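Local coordinates for Thiol:disulfide interchange protein DsbC (Haemophilus influenzae, PDB 1T3B) that probably shuffles and transfers disulfide bonds in periplasmic proteins, acting as a homodimeric thiol:disulfide isomerase of the thioredoxin family, at residues E77-P82 with F147-A152; A138-K143 with K168-L173. All coordinates share one frame; numbering follows the deposited sequence.

Interaction 1: residues E77-P82 with F147-A152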
ATOM      1  N   GLU A  77     -25.184  17.598  10.288  1.00 72.71           N
ATOM      2  CA  GLU A  77     -24.086  18.439  10.755  1.00 69.63           C
ATOM      3  C   GLU A  77     -23.666  19.331   9.606  1.00 67.78           C
ATOM      4  O   GLU A  77     -22.959  20.327   9.778  1.00 66.77           O
ATOM      5  CB  GLU A  77     -22.922  17.564  11.215  1.00 69.64           C
ATOM      6  CG  GLU A  77     -23.166  16.930  12.567  1.00 72.50           C
ATOM      7  CD  GLU A  77     -22.123  15.905  12.946  1.00 74.21           C
ATOM      8  OE1 GLU A  77     -20.924  16.177  12.768  1.00 75.66           O
ATOM      9  OE2 GLU A  77     -22.506  14.826  13.438  1.00 75.58           O
ATOM     10  N   MET A  78     -24.136  18.948   8.428  1.00 65.35           N
ATOM     11  CA  MET A  78     -23.860  19.671   7.206  1.00 63.43           C
ATOM     12  C   MET A  78     -24.701  20.927   7.162  1.00 63.68           C
ATOM     13  O   MET A  78     -25.820  20.940   7.653  1.00 63.18           O
ATOM     14  CB  MET A  78     -24.183  18.784   6.005  1.00 63.74           C
ATOM     15  CG  MET A  78     -23.229  17.619   5.867  1.00 65.10           C
ATOM     16  SD  MET A  78     -23.792  16.383   4.700  1.00 73.40           S
ATOM     17  CE  MET A  78     -23.042  14.963   5.395  1.00 68.80           C
ATOM     18  N   ILE A  79     -24.145  21.988   6.588  1.00 63.32           N
ATOM     19  CA  ILE A  79     -24.856  23.243   6.458  1.00 60.89           C
ATOM     20  C   ILE A  79     -25.416  23.262   5.040  1.00 62.60           C
ATOM     21  O   ILE A  79     -24.744  23.665   4.108  1.00 63.56           O
ATOM     22  CB  ILE A  79     -23.914  24.421   6.706  1.00 58.82           C
ATOM     23  CG1 ILE A  79     -23.279  24.266   8.095  1.00 57.87           C
ATOM     24  CG2 ILE A  79     -24.689  25.725   6.597  1.00 61.10           C
ATOM     25  CD1 ILE A  79     -22.578  25.498   8.630  1.00 57.35           C
ATOM     26  N   VAL A  80     -26.661  22.815   4.898  1.00 62.64           N
ATOM     27  CA  VAL A  80     -27.323  22.695   3.603  1.00 62.36           C
ATOM     28  C   VAL A  80     -27.955  23.935   2.980  1.00 64.50           C
ATOM     29  O   VAL A  80     -28.501  24.785   3.666  1.00 67.25           O
ATOM     30  CB  VAL A  80     -28.415  21.605   3.664  1.00 59.97           C
ATOM     31  CG1 VAL A  80     -28.813  21.172   2.271  1.00 54.33           C
ATOM     32  CG2 VAL A  80     -27.927  20.439   4.477  1.00 57.25           C
ATOM     33  N   TYR A  81     -27.884  23.991   1.656  1.00 66.17           N
ATOM     34  CA  TYR A  81     -28.441  25.061   0.850  1.00 68.94           C
ATOM     35  C   TYR A  81     -29.184  24.360  -0.294  1.00 71.99           C
ATOM     36  O   TYR A  81     -28.726  24.387  -1.432  1.00 74.00           O
ATOM     37  CB  TYR A  81     -27.319  25.927   0.265  1.00 70.66           C
ATOM     38  CG  TYR A  81     -26.596  26.787   1.269  1.00 69.70           C
ATOM     39  CD1 TYR A  81     -27.024  28.077   1.539  1.00 68.25           C
ATOM     40  CD2 TYR A  81     -25.494  26.306   1.960  1.00 69.08           C
ATOM     41  CE1 TYR A  81     -26.377  28.865   2.468  1.00 68.92           C
ATOM     42  CE2 TYR A  81     -24.842  27.088   2.892  1.00 68.80           C
ATOM     43  CZ  TYR A  81     -25.289  28.368   3.143  1.00 68.74           C
ATOM     44  OH  TYR A  81     -24.645  29.154   4.070  1.00 68.04           O
ATOM     45  N   PRO A  82     -30.347  23.743  -0.008  1.00 73.73           N
ATOM     46  CA  PRO A  82     -31.176  23.017  -0.980  1.00 74.42           C
ATOM     47  C   PRO A  82     -31.519  23.825  -2.221  1.00 75.91           C
ATOM     48  O   PRO A  82     -31.424  25.048  -2.212  1.00 76.99           O
ATOM     49  CB  PRO A  82     -32.429  22.668  -0.181  1.00 75.64           C
ATOM     50  CG  PRO A  82     -31.977  22.730   1.257  1.00 74.91           C
ATOM     51  CD  PRO A  82     -31.086  23.928   1.251  1.00 74.44           C
ATOM     52  N   PHE A 147     -27.151  30.921   8.928  1.00 60.37           N
ATOM     53  CA  PHE A 147     -26.997  32.328   9.245  1.00 59.40           C
ATOM     54  C   PHE A 147     -25.576  32.559   9.689  1.00 59.90           C
ATOM     55  O   PHE A 147     -24.922  33.491   9.236  1.00 63.61           O
ATOM     56  CB  PHE A 147     -27.954  32.743  10.367  1.00 59.96           C
ATOM     57  CG  PHE A 147     -27.930  34.210  10.677  1.00 59.01           C
ATOM     58  CD1 PHE A 147     -28.785  35.086  10.018  1.00 60.05           C
ATOM     59  CD2 PHE A 147     -27.044  34.717  11.624  1.00 57.83           C
ATOM     60  CE1 PHE A 147     -28.762  36.449  10.301  1.00 62.27           C
ATOM     61  CE2 PHE A 147     -27.006  36.075  11.917  1.00 59.54           C
ATOM     62  CZ  PHE A 147     -27.865  36.945  11.257  1.00 61.05           C
ATOM     63  N   ALA A 148     -25.103  31.702  10.583  1.00 59.73           N
ATOM     64  CA  ALA A 148     -23.752  31.813  11.106  1.00 59.78           C
ATOM     65  C   ALA A 148     -22.724  31.804   9.991  1.00 60.82           C
ATOM     66  O   ALA A 148     -21.813  32.631   9.978  1.00 63.20           O
ATOM     67  CB  ALA A 148     -23.477  30.683  12.063  1.00 57.11           C
ATOM     68  N   LEU A 149     -22.888  30.866   9.061  1.00 61.17           N
ATOM     69  CA  LEU A 149     -21.987  30.723   7.928  1.00 63.20           C
ATOM     70  C   LEU A 149     -22.161  31.852   6.932  1.00 63.06           C
ATOM     71  O   LEU A 149     -21.175  32.413   6.460  1.00 61.94           O
ATOM     72  CB  LEU A 149     -22.207  29.381   7.210  1.00 65.11           C
ATOM     73  CG  LEU A 149     -21.329  29.142   5.964  1.00 67.13           C
ATOM     74  CD1 LEU A 149     -19.879  29.081   6.425  1.00 66.18           C
ATOM     75  CD2 LEU A 149     -21.725  27.859   5.219  1.00 62.64           C
ATOM     76  N   ASN A 150     -23.407  32.178   6.602  1.00 62.74           N
ATOM     77  CA  ASN A 150     -23.637  33.257   5.658  1.00 63.38           C
ATOM     78  C   ASN A 150     -22.918  34.506   6.140  1.00 63.88           C
ATOM     79  O   ASN A 150     -22.288  35.214   5.347  1.00 63.63           O
ATOM     80  CB  ASN A 150     -25.130  33.534   5.474  1.00 62.81           C
ATOM     81  CG  ASN A 150     -25.817  32.490   4.608  1.00 64.91           C
ATOM     82  OD1 ASN A 150     -25.187  31.821   3.789  1.00 67.71           O
ATOM     83  ND2 ASN A 150     -27.120  32.360   4.771  1.00 66.27           N
ATOM     84  N   GLU A 151     -22.983  34.751   7.448  1.00 62.78           N
ATOM     85  CA  GLU A 151     -22.332  35.910   8.051  1.00 62.67           C
ATOM     86  C   GLU A 151     -20.813  35.814   8.100  1.00 62.37           C
ATOM     87  O   GLU A 151     -20.118  36.803   7.906  1.00 62.07           O
ATOM     88  CB  GLU A 151     -22.895  36.149   9.444  1.00 63.56           C
ATOM     89  CG  GLU A 151     -24.291  36.756   9.403  1.00 67.65           C
ATOM     90  CD  GLU A 151     -24.292  38.183   8.869  1.00 69.20           C
ATOM     91  OE1 GLU A 151     -23.769  39.079   9.565  1.00 67.69           O
ATOM     92  OE2 GLU A 151     -24.810  38.409   7.752  1.00 68.24           O
ATOM     93  N   ALA A 152     -20.292  34.627   8.368  1.00 60.77           N
ATOM     94  CA  ALA A 152     -18.852  34.440   8.387  1.00 61.46           C
ATOM     95  C   ALA A 152     -18.303  34.766   6.998  1.00 62.21           C
ATOM     96  O   ALA A 152     -17.226  35.354   6.850  1.00 64.29           O
ATOM     97  CB  ALA A 152     -18.517  33.009   8.745  1.00 59.46           C
TER

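Interaction 2: residues A138-K143 with K168-L173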
ATOM      1  N   ALA A 138     -17.773  27.022  16.116  1.00 66.60           N
ATOM      2  CA  ALA A 138     -18.866  27.863  16.542  1.00 67.45           C
ATOM      3  C   ALA A 138     -19.917  27.885  15.449  1.00 67.45           C
ATOM      4  O   ALA A 138     -21.091  27.637  15.707  1.00 71.63           O
ATOM      5  CB  ALA A 138     -18.369  29.265  16.813  1.00 64.57           C
ATOM      6  N   ILE A 139     -19.493  28.169  14.226  1.00 64.48           N
ATOM      7  CA  ILE A 139     -20.419  28.244  13.107  1.00 61.90           C
ATOM      8  C   ILE A 139     -21.192  26.970  12.838  1.00 61.39           C
ATOM      9  O   ILE A 139     -22.391  27.014  12.618  1.00 62.03           O
ATOM     10  CB  ILE A 139     -19.695  28.627  11.798  1.00 61.47           C
ATOM     11  CG1 ILE A 139     -19.095  30.020  11.917  1.00 59.96           C
ATOM     12  CG2 ILE A 139     -20.661  28.591  10.640  1.00 58.95           C
ATOM     13  CD1 ILE A 139     -18.200  30.388  10.755  1.00 62.02           C
ATOM     14  N   TRP A 140     -20.502  25.837  12.853  1.00 60.62           N
ATOM     15  CA  TRP A 140     -21.124  24.554  12.558  1.00 60.27           C
ATOM     16  C   TRP A 140     -22.070  24.014  13.618  1.00 63.36           C
ATOM     17  O   TRP A 140     -22.907  23.152  13.327  1.00 62.41           O
ATOM     18  CB  TRP A 140     -20.034  23.520  12.257  1.00 55.52           C
ATOM     19  CG  TRP A 140     -19.921  23.188  10.803  1.00 52.90           C
ATOM     20  CD1 TRP A 140     -20.500  22.131  10.149  1.00 52.56           C
ATOM     21  CD2 TRP A 140     -19.269  23.970   9.803  1.00 48.38           C
ATOM     22  NE1 TRP A 140     -20.252  22.217   8.801  1.00 50.62           N
ATOM     23  CE2 TRP A 140     -19.500  23.338   8.563  1.00 48.47           C
ATOM     24  CE3 TRP A 140     -18.519  25.145   9.834  1.00 45.36           C
ATOM     25  CZ2 TRP A 140     -19.005  23.846   7.368  1.00 47.77           C
ATOM     26  CZ3 TRP A 140     -18.030  25.649   8.662  1.00 43.65           C
ATOM     27  CH2 TRP A 140     -18.274  25.003   7.439  1.00 46.62           C
ATOM     28  N   THR A 141     -21.939  24.524  14.843  1.00 64.16           N
ATOM     29  CA  THR A 141     -22.769  24.094  15.973  1.00 65.05           C
ATOM     30  C   THR A 141     -23.734  25.171  16.462  1.00 66.98           C
ATOM     31  O   THR A 141     -24.471  24.961  17.428  1.00 69.45           O
ATOM     32  CB  THR A 141     -21.901  23.669  17.168  1.00 63.24           C
ATOM     33  OG1 THR A 141     -21.042  24.753  17.534  1.00 64.01           O
ATOM     34  CG2 THR A 141     -21.065  22.450  16.822  1.00 61.86           C
ATOM     35  N   ALA A 142     -23.727  26.319  15.790  1.00 68.38           N
ATOM     36  CA  ALA A 142     -24.582  27.446  16.143  1.00 69.31           C
ATOM     37  C   ALA A 142     -26.066  27.067  16.185  1.00 70.55           C
ATOM     38  O   ALA A 142     -26.404  25.910  15.972  1.00 73.25           O
ATOM     39  CB  ALA A 142     -24.352  28.568  15.156  1.00 68.44           C
ATOM     40  N   LYS A 143     -26.950  28.032  16.456  1.00 73.60           N
ATOM     41  CA  LYS A 143     -28.386  27.742  16.512  1.00 74.50           C
ATOM     42  C   LYS A 143     -29.024  27.635  15.132  1.00 74.43           C
ATOM     43  O   LYS A 143     -30.054  26.989  14.965  1.00 72.58           O
ATOM     44  CB  LYS A 143     -29.117  28.788  17.358  1.00 76.10           C
ATOM     45  CG  LYS A 143     -29.586  28.241  18.708  1.00 80.46           C
ATOM     46  CD  LYS A 143     -30.463  29.237  19.490  1.00 82.70           C
ATOM     47  CE  LYS A 143     -31.592  29.796  18.630  1.00 82.87           C
ATOM     48  NZ  LYS A 143     -32.312  28.729  17.894  1.00 83.31           N
ATOM     49  N   LYS A 168     -13.484  18.765  13.618  1.00 72.44           N
ATOM     50  CA  LYS A 168     -12.413  17.786  13.652  1.00 72.72           C
ATOM     51  C   LYS A 168     -12.888  16.506  12.983  1.00 73.53           C
ATOM     52  O   LYS A 168     -12.192  15.944  12.138  1.00 74.29           O
ATOM     53  CB  LYS A 168     -12.007  17.518  15.097  1.00 75.15           C
ATOM     54  CG  LYS A 168     -10.726  16.724  15.274  1.00 75.01           C
ATOM     55  CD  LYS A 168     -10.298  16.718  16.745  1.00 75.99           C
ATOM     56  CE  LYS A 168      -9.172  15.740  16.980  1.00 77.59           C
ATOM     57  NZ  LYS A 168      -9.539  14.362  16.524  1.00 78.33           N
ATOM     58  N   LYS A 169     -14.084  16.054  13.341  1.00 73.81           N
ATOM     59  CA  LYS A 169     -14.616  14.840  12.740  1.00 74.55           C
ATOM     60  C   LYS A 169     -14.771  15.030  11.232  1.00 75.95           C
ATOM     61  O   LYS A 169     -14.523  14.115  10.458  1.00 74.83           O
ATOM     62  CB  LYS A 169     -15.955  14.464  13.381  1.00 75.00           C
ATOM     63  CG  LYS A 169     -16.597  13.210  12.792  1.00 75.08           C
ATOM     64  CD  LYS A 169     -17.750  12.721  13.652  1.00 75.31           C
ATOM     65  CE  LYS A 169     -18.888  13.733  13.727  1.00 74.02           C
ATOM     66  NZ  LYS A 169     -19.936  13.305  14.705  1.00 74.72           N
ATOM     67  N   HIS A 170     -15.170  16.227  10.817  1.00 76.46           N
ATOM     68  CA  HIS A 170     -15.330  16.520   9.395  1.00 77.18           C
ATOM     69  C   HIS A 170     -13.972  16.549   8.715  1.00 77.13           C
ATOM     70  O   HIS A 170     -13.817  16.122   7.577  1.00 77.67           O
ATOM     71  CB  HIS A 170     -16.015  17.874   9.197  1.00 78.71           C
ATOM     72  CG  HIS A 170     -17.460  17.883   9.584  1.00 80.60           C
ATOM     73  ND1 HIS A 170     -18.228  19.028   9.574  1.00 79.93           N
ATOM     74  CD2 HIS A 170     -18.285  16.880   9.969  1.00 81.52           C
ATOM     75  CE1 HIS A 170     -19.462  18.729   9.935  1.00 81.50           C
ATOM     76  NE2 HIS A 170     -19.525  17.432  10.180  1.00 82.32           N
ATOM     77  N   TYR A 171     -12.987  17.067   9.428  1.00 77.53           N
ATOM     78  CA  TYR A 171     -11.636  17.156   8.911  1.00 77.81           C
ATOM     79  C   TYR A 171     -11.075  15.768   8.612  1.00 77.51           C
ATOM     80  O   TYR A 171     -10.689  15.458   7.493  1.00 78.34           O
ATOM     81  CB  TYR A 171     -10.764  17.837   9.943  1.00 79.54           C
ATOM     82  CG  TYR A 171      -9.379  18.097   9.457  1.00 81.26           C
ATOM     83  CD1 TYR A 171      -9.065  19.287   8.817  1.00 82.00           C
ATOM     84  CD2 TYR A 171      -8.372  17.154   9.638  1.00 81.66           C
ATOM     85  CE1 TYR A 171      -7.775  19.536   8.372  1.00 84.39           C
ATOM     86  CE2 TYR A 171      -7.082  17.389   9.199  1.00 83.28           C
ATOM     87  CZ  TYR A 171      -6.786  18.581   8.566  1.00 84.38           C
ATOM     88  OH  TYR A 171      -5.507  18.823   8.127  1.00 85.48           O
ATOM     89  N   GLU A 172     -11.030  14.939   9.639  1.00 76.95           N
ATOM     90  CA  GLU A 172     -10.527  13.590   9.514  1.00 76.21           C
ATOM     91  C   GLU A 172     -11.217  12.801   8.407  1.00 74.89           C
ATOM     92  O   GLU A 172     -10.573  12.015   7.726  1.00 76.91           O
ATOM     93  CB  GLU A 172     -10.659  12.891  10.864  1.00 75.94           C
ATOM     94  CG  GLU A 172      -9.993  13.683  11.982  1.00 76.77           C
ATOM     95  CD  GLU A 172     -10.240  13.090  13.345  1.00 80.43           C
ATOM     96  OE1 GLU A 172     -11.382  12.655  13.602  1.00 83.48           O
ATOM     97  OE2 GLU A 172      -9.301  13.074  14.168  1.00 82.03           O
ATOM     98  N   LEU A 173     -12.516  13.004   8.217  1.00 73.75           N
ATOM     99  CA  LEU A 173     -13.243  12.299   7.155  1.00 73.34           C
ATOM    100  C   LEU A 173     -12.798  12.806   5.800  1.00 73.50           C
ATOM    101  O   LEU A 173     -12.848  12.079   4.810  1.00 74.23           O
ATOM    102  CB  LEU A 173     -14.760  12.502   7.275  1.00 73.60           C
ATOM    103  CG  LEU A 173     -15.607  12.137   6.041  1.00 72.81           C
ATOM    104  CD1 LEU A 173     -15.660  10.629   5.878  1.00 73.55           C
ATOM    105  CD2 LEU A 173     -17.018  12.691   6.175  1.00 71.81           C
TER

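Interaction 1: residues E77-P82 with F147-A152
Y81 and L149 meet between strand 79-81 and the helix that carries residues 147-152. The axes of the two short segments pass 9.9 Å apart and run nearly at right angles. At that spacing only side chains reach across. L149 gives up slightly more surface than Y81. Its CD2 methyl lies at the edge of the Y81 ring, in the ring plane, 4.0 Å from Y81 CE2. The same methyl also touches I79, with L149 CD2 3.9 Å from I79 CG2. The leucine CG stands opposite the backbone N (chi1 178°), which carries the branch out from the helix toward the strand.

Strand 79-81 is an outermost strand of the mixed sheet in the thioredoxin-like part of the chain. Backbone hydrogen bonds join I79 to Y120 and Y81 to V118 on the adjacent strand 116-122. The helix lies against one face of the sheet, over this outermost strand: I79 and Y81 point to it, and L149 also touches Y120. I139 of helix 131-141 touches L149 as well.

The polar part of the contact is one hydrogen bond. Y81 OH donates to N150 OD1 over 2.7 Å. The hydroxyl sits above the amide carbonyl plane, 51° out of it, so the bond does not follow a lone pair. The phenol and amide planes are turned 50° from each other. The two side chains reach toward each other from opposite directions. Y81 OH has a second hydrogen-bond partner in H105 NE2, on the helix that begins near the redox-active disulfide. Two bonds therefore hold the phenol oxygen, while L149 CD2 packs beside it.

Interaction 2: residues A138-K143 with K168-L173
W140 and H170 are the residues whose CA atoms come nearest across the two segments, and these lie 10.4 Å apart. Both residues are helical, W140 near the end of helix 131-141 and H170 within helix 166-177. The backbones stay well apart, and two aromatic side chains span the distance. Each CB points toward the other segment.

W140 CD1 is the atom that reaches the imidazole, 3.6 Å from H170 CE1. It meets the histidine at the ring edge, in the imidazole plane. The indole presents neither a clear face nor a clear edge in return. The five-membered ring of W140 and the imidazole have centroids 5.2 Å apart and planes at 77°.

Both helices belong to the thioredoxin-like domain of this DsbC. Strand 116-122 of its mixed sheet backs the pair: W140 touches Y120 and A122, and H170 touches L121. Outside the pair, H170 ND1 is hydrogen-bonded to the backbone N of A122, and NE2 makes a weak hydrogen bond to E77 OE1. With both ring nitrogens engaged, though one only weakly, rotation of the buried imidazole is probably restricted. At chi1 -70° the H170 ring swings to the side of its own backbone N, and this brings CE1 to W140.

In the fold
Interactions 1 and 2 have centres about 11 Å apart and are joined at E77, just before strand 79-81. E77 OE2 forms a salt bridge with K169 NZ at 3.2 Å. Its backbone oxygen packs against the W140 indole. A152 and I139 also touch, bringing helix 145-153 against helix 131-141. The segments alternate along the chain, so the two contacts cross: 77-82, 138-143, 147-152, 168-173. Strand 116-122 borders both. The redox-active disulfide C98-C101 lies outside both contacts. Interaction 1 has a link toward it through H105, which ends the helix that starts between those cysteines.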